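Arginyl-tRNA synthetase, putative (Plasmodium falciparum, PDB 5JLD) probably attaches L-arginine to its cognate tRNA at the expense of ATP, as a monomeric class I aminoacyl-tRNA synthetase of the malaria parasite. Local coordinates at residues 302-307 with 311-316; 292-297 with 363-368; 280-285 with 320-325; 326-331 with 353-358; 344-349 with 358-363. All coordinates share one frame; numbering follows the deposited sequence.

How the interactions relate
All five contacts lie in the class I catalytic domain, on one side of the chain's centre. Interactions 1, 2 and 3 centre on helix 282-292 and the small antiparallel sheet 296-298, 301-304 and 313-316; interactions 4 and 5, centres about 5 Å apart, carry the chain on to the parallel sheet through strand 343-349. Helix 353-364 is used by interactions 2, 4 and 5, and Tyr304 of interaction 1 bonds to its Asp361. Along the chain, interaction 1 is nested inside the loops closed by interactions 2 and 3, whereas interactions 4 and 5 interleave. Helix 353-364 is thus the shared element that joins the small antiparallel sheet to the parallel, Rossmann-type sheet.

Interaction 1: residues 302-307 with 311-316; sequences ICYQSE and VPLFLQ
Ile302 and Gln316 run alongside each other, with CD1 of Ile302 against the amide end of Gln316, 3.3 Å from NE2. Gln316 reaches along its neighbour because its CG stands anti to the backbone N (chi1 176°) and the chain beyond stays extended; its OE1 is bonded to Lys290. Further along, Tyr304 and Leu313 also keep to a common course on the same face of the sheet, Tyr304 CD2 lying 4.1 Å from Leu313 CD1. The hydroxyl of Tyr304 is held by Asp361 and Lys365. These strands form an antiparallel beta hairpin with a classic bulge: Ile302 O takes both Leu315 N and Gln316 N, each at 3.0 Å, while Ile302 N donates to Gln316 O. Beyond the bulge, Tyr304 and Leu313 exchange two backbone bonds of 2.9 Å, N to O each way. On the other face, Cys303 SG comes obliquely to the Phe314 ring, 3.6 Å from CD2, in a sulfur-aromatic contact. Past the last bridge, towards the turn, Gln305 OE1 lies 3.7 Å from Pro312 CB, while Gln305 NE2 bonds to Ser306 O (3.0 Å) and Lys310 O. A water accepts from Ser306 N and donates to Val311 O.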
# COMPACT_ATOMS: atom_id res chain seq x y z
N ILE A 302 -18.82 -10.85 29.73
CA ILE A 302 -18.98 -9.42 29.46
C ILE A 302 -18.54 -9.13 28.04
O ILE A 302 -17.39 -9.40 27.64
CB ILE A 302 -18.18 -8.53 30.45
CG1 ILE A 302 -18.67 -8.72 31.89
CG2 ILE A 302 -18.28 -7.08 30.07
CD1 ILE A 302 -17.81 -9.65 32.68
N CYS A 303 -19.45 -8.55 27.28
CA CYS A 303 -19.25 -8.34 25.85
C CYS A 303 -19.57 -6.93 25.42
O CYS A 303 -20.17 -6.16 26.17
CB CYS A 303 -20.11 -9.32 25.06
SG CYS A 303 -19.86 -11.03 25.50
N TYR A 304 -19.16 -6.59 24.20
CA TYR A 304 -19.70 -5.42 23.51
C TYR A 304 -20.62 -5.86 22.39
O TYR A 304 -20.18 -6.51 21.43
CB TYR A 304 -18.59 -4.54 22.94
CG TYR A 304 -19.12 -3.42 22.06
CD1 TYR A 304 -19.85 -2.36 22.62
CD2 TYR A 304 -18.91 -3.41 20.69
CE1 TYR A 304 -20.33 -1.34 21.83
CE2 TYR A 304 -19.39 -2.38 19.89
CZ TYR A 304 -20.10 -1.35 20.47
OH TYR A 304 -20.59 -0.34 19.69
N GLN A 305 -21.89 -5.52 22.52
CA GLN A 305 -22.86 -5.75 21.46
C GLN A 305 -23.06 -4.48 20.65
O GLN A 305 -23.62 -3.50 21.15
CB GLN A 305 -24.19 -6.21 22.03
CG GLN A 305 -25.24 -6.47 20.95
CD GLN A 305 -24.90 -7.66 20.07
OE1 GLN A 305 -24.80 -8.79 20.56
NE2 GLN A 305 -24.71 -7.41 18.77
N SER A 306 -22.60 -4.48 19.41
CA SER A 306 -22.88 -3.35 18.54
C SER A 306 -24.33 -3.42 18.06
O SER A 306 -24.94 -4.50 17.97
CB SER A 306 -21.94 -3.32 17.35
OG SER A 306 -22.32 -2.30 16.45
N GLU A 307 -24.87 -2.24 17.78
CA GLU A 307 -26.17 -2.06 17.14
C GLU A 307 -26.09 -2.40 15.66
O GLU A 307 -27.09 -2.77 15.03
CB GLU A 307 -26.63 -0.62 17.32
CG GLU A 307 -25.43 0.33 17.42
CD GLU A 307 -25.82 1.78 17.61
OE1 GLU A 307 -26.94 2.04 18.10
OE2 GLU A 307 -24.99 2.65 17.28
N VAL A 311 -22.50 -10.11 15.58
CA VAL A 311 -21.55 -10.79 16.45
C VAL A 311 -20.89 -9.83 17.44
O VAL A 311 -20.23 -8.86 17.04
CB VAL A 311 -20.45 -11.49 15.63
CG1 VAL A 311 -19.43 -12.16 16.57
CG2 VAL A 311 -21.07 -12.53 14.70
N PRO A 312 -21.08 -10.08 18.74
CA PRO A 312 -20.47 -9.25 19.79
C PRO A 312 -18.95 -9.46 19.95
O PRO A 312 -18.42 -10.50 19.55
CB PRO A 312 -21.20 -9.71 21.05
CG PRO A 312 -21.52 -11.13 20.77
CD PRO A 312 -21.84 -11.21 19.31
N LEU A 313 -18.27 -8.48 20.52
CA LEU A 313 -16.89 -8.69 20.99
C LEU A 313 -16.91 -9.33 22.38
O LEU A 313 -17.59 -8.86 23.28
CB LEU A 313 -16.11 -7.38 21.02
CG LEU A 313 -16.08 -6.62 19.68
CD1 LEU A 313 -15.37 -5.26 19.81
CD2 LEU A 313 -15.45 -7.46 18.56
N PHE A 314 -16.17 -10.42 22.55
CA PHE A 314 -16.08 -11.06 23.86
C PHE A 314 -14.86 -10.52 24.61
O PHE A 314 -13.71 -10.72 24.20
CB PHE A 314 -16.04 -12.59 23.70
CG PHE A 314 -17.28 -13.16 23.05
CD1 PHE A 314 -17.46 -13.08 21.67
CD2 PHE A 314 -18.27 -13.77 23.81
CE1 PHE A 314 -18.60 -13.59 21.07
CE2 PHE A 314 -19.42 -14.29 23.21
CZ PHE A 314 -19.58 -14.20 21.84
N LEU A 315 -15.11 -9.78 25.68
CA LEU A 315 -14.05 -9.04 26.37
C LEU A 315 -13.68 -9.66 27.72
O LEU A 315 -12.52 -9.65 28.11
CB LEU A 315 -14.46 -7.58 26.54
CG LEU A 315 -14.76 -6.92 25.17
CD1 LEU A 315 -15.17 -5.46 25.31
CD2 LEU A 315 -13.56 -7.04 24.26
N GLN A 316 -14.66 -10.20 28.44
CA GLN A 316 -14.34 -10.96 29.65
C GLN A 316 -15.13 -12.26 29.64
O GLN A 316 -16.32 -12.24 29.41
CB GLN A 316 -14.63 -10.15 30.92
CG GLN A 316 -14.41 -10.93 32.24
CD GLN A 316 -14.44 -10.03 33.49
OE1 GLN A 316 -13.79 -8.97 33.53
NE2 GLN A 316 -15.18 -10.46 34.51
O HOH W 1 -21.62 -6.53 17.88

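Interaction 2: residues 292-297 with 363-368; sequences SKLLTN and IKKTNW
Leu294 has CG anti to its carbonyl carbon (chi1 -62°) and CD1 anti to CA (chi2 169°), which sends that methyl to the backbone of Lys365. There CD1 lies 3.8 Å from Lys365 CB and equally close to Lys365 O, with Thr366 CG2 at 4.4 Å. The two side chains cross at a slant: Lys365 offers only its root, then runs extended away from Leu294, so that NZ bonds to Tyr304 OH. The contact is thus a small surface packing contact, burying 119 Å² in all. Its second side is held in shape by Thr366, whose hydroxyl donates to Ile363 O at 2.8 Å; that oxygen also receives Thr366 N. Thr366 OG1 in turn accepts from Trp368 N at 3.0 Å, an ST turn just past the end of the helix, and OG1 lies 3.0 Å above the indole plane of Trp368, towards the rim of the ring. Lys293, with positive phi, marks the break after helix 282-292. Leu294 therefore sits in the link between that helix and strand 296-298, resting on the link that follows helix 353-364, while Trp368 reaches back to Val285, Leu288 and Leu289 of helix 282-292 and meets Tyr333 of helix 326-337 edge-to-face.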
# COMPACT_ATOMS: atom_id res chain seq x y z
N SER A 292 -17.16 2.94 31.22
CA SER A 292 -17.82 3.67 30.13
C SER A 292 -19.28 3.23 29.94
O SER A 292 -20.05 3.89 29.24
CB SER A 292 -17.07 3.48 28.82
OG SER A 292 -17.13 2.12 28.43
N LYS A 293 -19.63 2.10 30.55
CA LYS A 293 -20.97 1.53 30.49
C LYS A 293 -21.42 1.18 29.05
O LYS A 293 -22.60 1.30 28.71
CB LYS A 293 -21.97 2.49 31.14
CG LYS A 293 -21.77 2.62 32.65
CD LYS A 293 -22.18 3.99 33.16
CE LYS A 293 -21.82 4.17 34.64
NZ LYS A 293 -22.02 5.58 35.09
N LEU A 294 -20.47 0.73 28.23
CA LEU A 294 -20.78 0.33 26.86
C LEU A 294 -20.89 -1.19 26.73
O LEU A 294 -21.24 -1.71 25.67
CB LEU A 294 -19.72 0.85 25.88
CG LEU A 294 -19.59 2.37 25.79
CD1 LEU A 294 -18.33 2.76 25.01
CD2 LEU A 294 -20.84 2.95 25.15
N LEU A 295 -20.58 -1.90 27.81
CA LEU A 295 -20.57 -3.36 27.78
C LEU A 295 -21.88 -3.94 28.33
O LEU A 295 -22.66 -3.24 28.97
CB LEU A 295 -19.36 -3.89 28.56
CG LEU A 295 -18.02 -3.36 28.02
CD1 LEU A 295 -16.84 -4.03 28.70
CD2 LEU A 295 -17.92 -3.51 26.50
N THR A 296 -22.11 -5.22 28.05
CA THR A 296 -23.32 -5.92 28.48
C THR A 296 -23.01 -7.37 28.87
O THR A 296 -21.90 -7.87 28.63
CB THR A 296 -24.40 -5.92 27.37
OG1 THR A 296 -23.83 -6.41 26.15
CG2 THR A 296 -24.96 -4.53 27.13
N ASN A 297 -23.98 -8.04 29.47
CA ASN A 297 -23.84 -9.45 29.82
C ASN A 297 -24.49 -10.42 28.83
O ASN A 297 -25.70 -10.43 28.64
CB ASN A 297 -24.42 -9.70 31.21
CG ASN A 297 -23.48 -9.29 32.30
OD1 ASN A 297 -23.29 -8.10 32.57
ND2 ASN A 297 -22.86 -10.28 32.94
N ILE A 363 -14.57 1.56 19.49
CA ILE A 363 -13.53 2.51 19.85
C ILE A 363 -14.02 3.95 19.60
O ILE A 363 -13.64 4.90 20.30
CB ILE A 363 -12.22 2.22 19.07
CG1 ILE A 363 -11.20 1.46 19.93
CG2 ILE A 363 -11.59 3.51 18.56
CD1 ILE A 363 -11.72 0.17 20.59
N LYS A 364 -14.89 4.09 18.61
CA LYS A 364 -15.45 5.38 18.26
C LYS A 364 -16.42 5.86 19.35
O LYS A 364 -16.70 7.05 19.46
CB LYS A 364 -16.14 5.27 16.90
CG LYS A 364 -15.48 6.04 15.76
CD LYS A 364 -13.99 6.27 15.95
CE LYS A 364 -13.44 7.05 14.76
NZ LYS A 364 -12.14 7.77 14.96
N LYS A 365 -16.91 4.93 20.17
CA LYS A 365 -17.82 5.29 21.25
C LYS A 365 -17.06 5.66 22.53
O LYS A 365 -17.66 6.14 23.49
CB LYS A 365 -18.80 4.14 21.54
CG LYS A 365 -19.88 3.95 20.47
CD LYS A 365 -20.89 2.88 20.85
CE LYS A 365 -21.84 2.62 19.67
NZ LYS A 365 -22.77 1.47 19.92
N THR A 366 -15.74 5.45 22.55
CA THR A 366 -14.93 5.85 23.70
C THR A 366 -14.40 7.27 23.55
O THR A 366 -14.65 7.93 22.54
CB THR A 366 -13.72 4.91 23.90
OG1 THR A 366 -12.69 5.25 22.96
CG2 THR A 366 -14.13 3.46 23.73
N ASN A 367 -13.66 7.74 24.54
CA ASN A 367 -12.97 9.03 24.45
C ASN A 367 -11.48 8.85 24.13
O ASN A 367 -10.67 9.73 24.37
CB ASN A 367 -13.14 9.81 25.76
CG ASN A 367 -12.67 9.01 27.00
OD1 ASN A 367 -12.70 7.77 27.01
ND2 ASN A 367 -12.25 9.73 28.05
N TRP A 368 -11.12 7.70 23.57
CA TRP A 368 -9.71 7.36 23.44
C TRP A 368 -9.03 8.08 22.28
O TRP A 368 -9.43 7.93 21.12
CB TRP A 368 -9.54 5.85 23.27
CG TRP A 368 -10.05 5.06 24.43
CD1 TRP A 368 -10.41 5.55 25.66
CD2 TRP A 368 -10.23 3.65 24.48
NE1 TRP A 368 -10.82 4.52 26.48
CE2 TRP A 368 -10.71 3.34 25.78
CE3 TRP A 368 -10.04 2.61 23.57
CZ2 TRP A 368 -11.01 2.03 26.18
CZ3 TRP A 368 -10.34 1.31 23.97
CH2 TRP A 368 -10.81 1.04 25.26

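Interaction 3: residues 280-285 with 320-325; sequences PMLSTV and GGYGYD
Leu282 lies across one face of the Tyr322 ring, and Ser283 meets the hydroxyl at the ring's edge. The CB of Leu282 stands over the middle of the ring, 3.9 Å from its centroid and 13° off the normal, a CH-pi contact. Further along the same side chain, CD1 settles over the CG-CD2 side of the ring, 3.6 Å from CD2. In this way the leucine covers the aromatic surface with two successive parts of its length. At the far end of the ring, Ser283 OG and Tyr322 OH form a short hydrogen bond of 2.6 Å, the serine oxygen lying in the ring plane. Consecutive helical residues supply these two grips, Ser283 OG being turned anti to its carbonyl carbon (chi1 -83°) to reach the tyrosine. Behind this first shell, Leu282 also packs on Ala330 of helix 326-337, and the first turn of its own helix is tied by Val285 N to Met281 O at 2.9 Å. On the tyrosine side, Gly323 bonds through its backbone to Leu315, and Asp325 OD2 receives Phe314 N, fixing the loop alongside strand 313-316. A tyrosine face covered by a helix leucine through CH-pi contact, its hydroxyl bonded to the next residue, thus joins the connection between strand 313-316 and helix 326-337 to the first turn of helix 282-292 in the class I catalytic domain.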
# COMPACT_ATOMS: atom_id res chain seq x y z
N PRO A 280 -0.01 -6.93 30.22
CA PRO A 280 -0.03 -6.17 31.49
C PRO A 280 -0.96 -4.95 31.53
O PRO A 280 -0.98 -4.28 32.55
CB PRO A 280 1.42 -5.69 31.64
CG PRO A 280 2.23 -6.55 30.70
CD PRO A 280 1.31 -6.84 29.56
N MET A 281 -1.70 -4.63 30.47
CA MET A 281 -2.58 -3.47 30.56
C MET A 281 -4.05 -3.83 30.35
O MET A 281 -4.94 -2.97 30.49
CB MET A 281 -2.13 -2.38 29.58
CG MET A 281 -2.28 -2.69 28.10
SD MET A 281 -1.53 -1.40 27.05
CE MET A 281 0.22 -1.79 27.23
N LEU A 282 -4.31 -5.11 30.10
CA LEU A 282 -5.66 -5.60 29.80
C LEU A 282 -6.69 -5.21 30.88
O LEU A 282 -7.78 -4.72 30.57
CB LEU A 282 -5.63 -7.11 29.59
CG LEU A 282 -4.90 -7.65 28.34
CD1 LEU A 282 -4.91 -9.18 28.29
CD2 LEU A 282 -5.53 -7.07 27.06
N SER A 283 -6.34 -5.39 32.15
CA SER A 283 -7.29 -5.08 33.23
C SER A 283 -7.60 -3.58 33.20
O SER A 283 -8.77 -3.17 33.27
CB SER A 283 -6.74 -5.52 34.59
OG SER A 283 -6.99 -6.90 34.80
N THR A 284 -6.56 -2.77 32.99
CA THR A 284 -6.75 -1.34 32.83
C THR A 284 -7.77 -1.10 31.69
O THR A 284 -8.78 -0.40 31.88
CB THR A 284 -5.41 -0.62 32.53
OG1 THR A 284 -4.64 -0.54 33.74
CG2 THR A 284 -5.63 0.79 31.99
N VAL A 285 -7.55 -1.75 30.56
CA VAL A 285 -8.42 -1.46 29.42
C VAL A 285 -9.84 -1.87 29.80
O VAL A 285 -10.79 -1.10 29.58
CB VAL A 285 -7.97 -2.15 28.11
CG1 VAL A 285 -8.98 -1.90 26.98
CG2 VAL A 285 -6.61 -1.61 27.68
N GLY A 320 -13.87 -15.00 34.36
CA GLY A 320 -13.36 -13.74 34.84
C GLY A 320 -12.07 -13.44 34.08
O GLY A 320 -11.53 -12.34 34.16
N GLY A 321 -11.58 -14.44 33.36
CA GLY A 321 -10.43 -14.25 32.48
C GLY A 321 -10.71 -13.33 31.29
O GLY A 321 -11.83 -12.86 31.09
N TYR A 322 -9.67 -13.05 30.51
CA TYR A 322 -9.74 -12.10 29.42
C TYR A 322 -10.34 -12.73 28.14
O TYR A 322 -9.89 -13.80 27.71
CB TYR A 322 -8.35 -11.52 29.14
CG TYR A 322 -7.72 -10.84 30.33
CD1 TYR A 322 -8.36 -9.78 30.97
CD2 TYR A 322 -6.47 -11.25 30.82
CE1 TYR A 322 -7.78 -9.13 32.06
CE2 TYR A 322 -5.89 -10.62 31.90
CZ TYR A 322 -6.55 -9.56 32.52
OH TYR A 322 -5.95 -8.95 33.60
N GLY A 323 -11.34 -12.08 27.56
CA GLY A 323 -12.01 -12.60 26.36
C GLY A 323 -11.13 -12.54 25.13
O GLY A 323 -10.19 -11.74 25.08
N TYR A 324 -11.41 -13.35 24.11
CA TYR A 324 -10.47 -13.42 23.00
C TYR A 324 -10.50 -12.19 22.07
O TYR A 324 -9.71 -12.11 21.13
CB TYR A 324 -10.67 -14.71 22.18
CG TYR A 324 -12.04 -15.00 21.57
CD1 TYR A 324 -12.55 -14.21 20.53
CD2 TYR A 324 -12.77 -16.11 21.98
CE1 TYR A 324 -13.79 -14.50 19.96
CE2 TYR A 324 -14.01 -16.41 21.41
CZ TYR A 324 -14.52 -15.60 20.40
OH TYR A 324 -15.74 -15.89 19.84
N ASP A 325 -11.35 -11.22 22.38
CA ASP A 325 -11.36 -9.96 21.63
C ASP A 325 -10.71 -8.81 22.41
O ASP A 325 -10.62 -7.68 21.91
CB ASP A 325 -12.80 -9.60 21.24
CG ASP A 325 -13.38 -10.56 20.23
OD1 ASP A 325 -12.68 -10.84 19.24
OD2 ASP A 325 -14.51 -11.08 20.44

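Interaction 4: residues 326-331 with 353-358; sequences STDVAA and LTHFET
Helices 326-337 and 353-364 come together here with Asp328 and Phe356 as their nearest backbone positions, CA atoms 8.6 Å apart. They precede and follow strand 343-349 of the parallel, Rossmann-type sheet of the class I catalytic domain, and a histidine-carboxylate hydrogen bond spans the gap between them. His355 NE2 donates to Asp328 OD2 over 2.7 Å, with an angle of 160° at the hydrogen. The carboxylate oxygen lies close to the imidazole plane, and the histidine approaches it from the anti side, somewhat out of the carboxylate plane. Use of the anti side of OD2 leaves OD1 pointing away from the imidazole; the two planes are 73° apart. His355 gains this reach by setting CG anti to the backbone N (chi1 170°), which carries the imidazole towards helix 326-337, past the Phe356 ring. There it lies with CD2 over the centre of the Phe356 ring, 3.8 Å above its plane, so the phenyl supports the histidine from one side. Asp325, just before helix 326-337, also touches the imidazole. Within helix 353-364, Thr354 O accepts twice from Thr358: from the backbone N and from OG1 at 2.9 Å, the hydroxyl standing well above the carbonyl plane.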
# COMPACT_ATOMS: atom_id res chain seq x y z
N SER A 326 -10.24 -9.11 23.62
CA SER A 326 -9.71 -8.09 24.53
C SER A 326 -8.36 -7.55 24.05
O SER A 326 -8.08 -6.35 24.15
CB SER A 326 -9.57 -8.65 25.95
OG SER A 326 -8.77 -9.83 25.97
N THR A 327 -7.54 -8.42 23.48
CA THR A 327 -6.24 -7.98 22.96
C THR A 327 -6.37 -6.95 21.82
O THR A 327 -5.62 -5.97 21.78
CB THR A 327 -5.39 -9.17 22.46
OG1 THR A 327 -5.08 -10.03 23.57
CG2 THR A 327 -4.09 -8.69 21.83
N ASP A 328 -7.30 -7.14 20.89
CA ASP A 328 -7.38 -6.20 19.75
C ASP A 328 -7.84 -4.81 20.23
O ASP A 328 -7.28 -3.76 19.87
CB ASP A 328 -8.33 -6.72 18.68
CG ASP A 328 -7.77 -7.92 17.93
OD1 ASP A 328 -6.53 -8.08 17.89
OD2 ASP A 328 -8.56 -8.69 17.36
N VAL A 329 -8.83 -4.84 21.13
CA VAL A 329 -9.35 -3.62 21.73
C VAL A 329 -8.24 -2.89 22.50
O VAL A 329 -8.08 -1.68 22.36
CB VAL A 329 -10.55 -3.93 22.65
CG1 VAL A 329 -11.03 -2.67 23.36
CG2 VAL A 329 -11.69 -4.55 21.83
N ALA A 330 -7.46 -3.64 23.29
CA ALA A 330 -6.36 -3.04 24.05
C ALA A 330 -5.31 -2.46 23.12
O ALA A 330 -4.78 -1.38 23.38
CB ALA A 330 -5.70 -4.07 25.02
N ALA A 331 -4.99 -3.18 22.04
CA ALA A 331 -3.98 -2.67 21.13
C ALA A 331 -4.45 -1.34 20.53
O ALA A 331 -3.65 -0.40 20.42
CB ALA A 331 -3.66 -3.68 20.03
N LEU A 353 -12.74 -8.56 8.24
CA LEU A 353 -13.30 -7.20 8.07
C LEU A 353 -14.32 -6.80 9.13
O LEU A 353 -14.13 -5.83 9.85
CB LEU A 353 -13.95 -7.06 6.68
CG LEU A 353 -14.78 -5.79 6.40
CD1 LEU A 353 -14.01 -4.48 6.70
CD2 LEU A 353 -15.31 -5.80 4.95
N THR A 354 -15.40 -7.58 9.20
CA THR A 354 -16.48 -7.35 10.14
C THR A 354 -15.93 -7.20 11.56
O THR A 354 -16.21 -6.21 12.26
CB THR A 354 -17.51 -8.50 10.08
OG1 THR A 354 -17.89 -8.72 8.72
CG2 THR A 354 -18.73 -8.20 10.92
N HIS A 355 -15.08 -8.16 11.93
CA HIS A 355 -14.44 -8.15 13.24
C HIS A 355 -13.83 -6.77 13.49
O HIS A 355 -14.19 -6.10 14.47
CB HIS A 355 -13.38 -9.24 13.32
CG HIS A 355 -12.50 -9.16 14.53
ND1 HIS A 355 -12.88 -9.63 15.77
CD2 HIS A 355 -11.25 -8.66 14.68
CE1 HIS A 355 -11.91 -9.42 16.63
NE2 HIS A 355 -10.90 -8.84 16.00
N PHE A 356 -13.01 -6.29 12.54
CA PHE A 356 -12.32 -5.03 12.83
C PHE A 356 -13.30 -3.86 12.76
O PHE A 356 -13.18 -2.89 13.54
CB PHE A 356 -11.10 -4.82 11.91
CG PHE A 356 -9.91 -5.62 12.35
CD1 PHE A 356 -9.15 -5.21 13.45
CD2 PHE A 356 -9.59 -6.82 11.72
CE1 PHE A 356 -8.07 -5.96 13.90
CE2 PHE A 356 -8.51 -7.59 12.16
CZ PHE A 356 -7.74 -7.16 13.25
N GLU A 357 -14.31 -3.97 11.91
CA GLU A 357 -15.31 -2.92 11.85
C GLU A 357 -16.00 -2.88 13.21
O GLU A 357 -16.23 -1.79 13.77
CB GLU A 357 -16.29 -3.14 10.69
CG GLU A 357 -15.70 -2.75 9.35
CD GLU A 357 -16.74 -2.62 8.25
OE1 GLU A 357 -17.57 -3.54 8.10
OE2 GLU A 357 -16.72 -1.59 7.53
N THR A 358 -16.25 -4.06 13.77
CA THR A 358 -16.91 -4.11 15.08
C THR A 358 -16.00 -3.49 16.14
O THR A 358 -16.47 -2.88 17.10
CB THR A 358 -17.29 -5.53 15.52
OG1 THR A 358 -18.05 -6.19 14.49
CG2 THR A 358 -18.13 -5.49 16.79

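Interaction 5: residues 344-349 with 358-363; sequences VIYVTD and TIFDLI
Tyr346 and Phe360 make the contact between strand 343-349 and helix 353-364. Val344 points its side chain to the helix but stops short of it, while its backbone pairs with Lys374 and Met376 of the neighbouring strand. Ile345 turns to the other face of the sheet, onto Ile161 and Phe165 of helix 149-167. Tyr346 returns to the helix side, and the CD1-CE1 side of its ring comes obliquely to the outer rim of Phe360: CD1 is 3.7 Å from Phe360 CZ, and CE1 is 3.7 Å from Phe360 CE1. The tyrosine CD1 lies near the phenyl plane, at the edge of that ring. With centroids 5.8 Å apart and planes at 44°, the pair is oblique, neither stacked nor T-shaped, and the two side chains pass one another from opposing sides. With CG anti to its carbonyl carbon (chi1 -64°), Phe360 brings the end of its ring to the strand. The CD2 side of Tyr346 meets the ring of Phe356, one turn earlier in the same helix. Val347 faces helix 149-167 once more, through Ile157 and Ile161. At Thr348 the hydroxyl donates to Asp349 O at 2.9 Å and is also bonded to His377 NE2. The contact belongs to the beta-alpha-beta unit 343-349, 353-364 and 374-380 of the parallel sheet: Phe360 also packs on Leu375, and Tyr346 on Leu332 and Arg335 of helix 326-337, while helix 149-167 covers the opposite face.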
# COMPACT_ATOMS: atom_id res chain seq x y z
N VAL A 344 -4.84 4.44 11.72
CA VAL A 344 -4.44 3.07 11.99
C VAL A 344 -4.99 2.13 10.95
O VAL A 344 -6.21 2.01 10.75
CB VAL A 344 -4.89 2.56 13.38
CG1 VAL A 344 -4.30 1.18 13.64
CG2 VAL A 344 -4.47 3.53 14.47
N ILE A 345 -4.08 1.42 10.31
CA ILE A 345 -4.42 0.60 9.19
C ILE A 345 -4.13 -0.85 9.53
O ILE A 345 -3.02 -1.18 9.87
CB ILE A 345 -3.62 1.05 7.94
CG1 ILE A 345 -4.05 2.45 7.51
CG2 ILE A 345 -3.77 0.04 6.83
CD1 ILE A 345 -3.03 3.15 6.57
N TYR A 346 -5.15 -1.69 9.44
CA TYR A 346 -5.03 -3.12 9.67
C TYR A 346 -5.03 -3.88 8.34
O TYR A 346 -6.05 -3.94 7.68
CB TYR A 346 -6.17 -3.61 10.55
CG TYR A 346 -6.10 -3.10 11.97
CD1 TYR A 346 -6.60 -1.85 12.30
CD2 TYR A 346 -5.53 -3.88 12.99
CE1 TYR A 346 -6.54 -1.37 13.60
CE2 TYR A 346 -5.46 -3.41 14.31
CZ TYR A 346 -5.97 -2.15 14.59
OH TYR A 346 -5.93 -1.65 15.86
N VAL A 347 -3.90 -4.47 7.98
CA VAL A 347 -3.81 -5.26 6.76
C VAL A 347 -4.08 -6.73 7.09
O VAL A 347 -3.25 -7.36 7.74
CB VAL A 347 -2.39 -5.12 6.11
CG1 VAL A 347 -2.25 -6.07 4.93
CG2 VAL A 347 -2.12 -3.69 5.72
N THR A 348 -5.24 -7.27 6.70
CA THR A 348 -5.56 -8.68 7.01
C THR A 348 -6.44 -9.39 5.98
O THR A 348 -6.95 -8.75 5.07
CB THR A 348 -6.31 -8.85 8.38
OG1 THR A 348 -7.71 -8.58 8.20
CG2 THR A 348 -5.74 -7.96 9.48
N ASP A 349 -6.63 -10.71 6.15
CA ASP A 349 -7.63 -11.47 5.39
C ASP A 349 -8.94 -10.71 5.40
O ASP A 349 -9.33 -10.13 6.42
CB ASP A 349 -7.90 -12.86 5.98
CG ASP A 349 -6.68 -13.50 6.57
OD1 ASP A 349 -5.79 -13.92 5.80
OD2 ASP A 349 -6.61 -13.56 7.82
N THR A 358 -16.25 -4.06 13.77
CA THR A 358 -16.91 -4.11 15.08
C THR A 358 -16.00 -3.49 16.14
O THR A 358 -16.47 -2.88 17.10
CB THR A 358 -17.29 -5.53 15.52
OG1 THR A 358 -18.05 -6.19 14.49
CG2 THR A 358 -18.13 -5.49 16.79
N ILE A 359 -14.69 -3.63 15.96
CA ILE A 359 -13.79 -3.01 16.92
C ILE A 359 -13.85 -1.49 16.76
O ILE A 359 -13.92 -0.75 17.76
CB ILE A 359 -12.36 -3.53 16.78
CG1 ILE A 359 -12.29 -4.96 17.35
CG2 ILE A 359 -11.35 -2.62 17.52
CD1 ILE A 359 -11.14 -5.78 16.84
N PHE A 360 -13.91 -1.02 15.50
CA PHE A 360 -13.80 0.43 15.27
C PHE A 360 -15.04 1.09 15.88
O PHE A 360 -14.94 2.10 16.59
CB PHE A 360 -13.69 0.75 13.79
CG PHE A 360 -12.44 0.23 13.14
CD1 PHE A 360 -11.34 -0.19 13.91
CD2 PHE A 360 -12.35 0.16 11.75
CE1 PHE A 360 -10.19 -0.68 13.31
CE2 PHE A 360 -11.19 -0.32 11.13
CZ PHE A 360 -10.11 -0.74 11.91
N ASP A 361 -16.19 0.49 15.59
CA ASP A 361 -17.46 0.91 16.17
C ASP A 361 -17.39 1.04 17.71
O ASP A 361 -17.96 1.97 18.28
CB ASP A 361 -18.57 -0.07 15.75
CG ASP A 361 -19.95 0.37 16.21
OD1 ASP A 361 -20.48 1.36 15.66
OD2 ASP A 361 -20.50 -0.28 17.13
N LEU A 362 -16.69 0.13 18.38
CA LEU A 362 -16.59 0.27 19.84
C LEU A 362 -15.69 1.45 20.20
O LEU A 362 -16.01 2.27 21.07
CB LEU A 362 -16.05 -1.01 20.50
CG LEU A 362 -15.61 -0.89 21.96
CD1 LEU A 362 -16.77 -0.49 22.89
CD2 LEU A 362 -14.95 -2.20 22.44
N ILE A 363 -14.57 1.56 19.49
CA ILE A 363 -13.53 2.51 19.85
C ILE A 363 -14.02 3.95 19.60
O ILE A 363 -13.64 4.90 20.30
CB ILE A 363 -12.22 2.22 19.07
CG1 ILE A 363 -11.20 1.46 19.93
CG2 ILE A 363 -11.59 3.51 18.56
CD1 ILE A 363 -11.72 0.17 20.59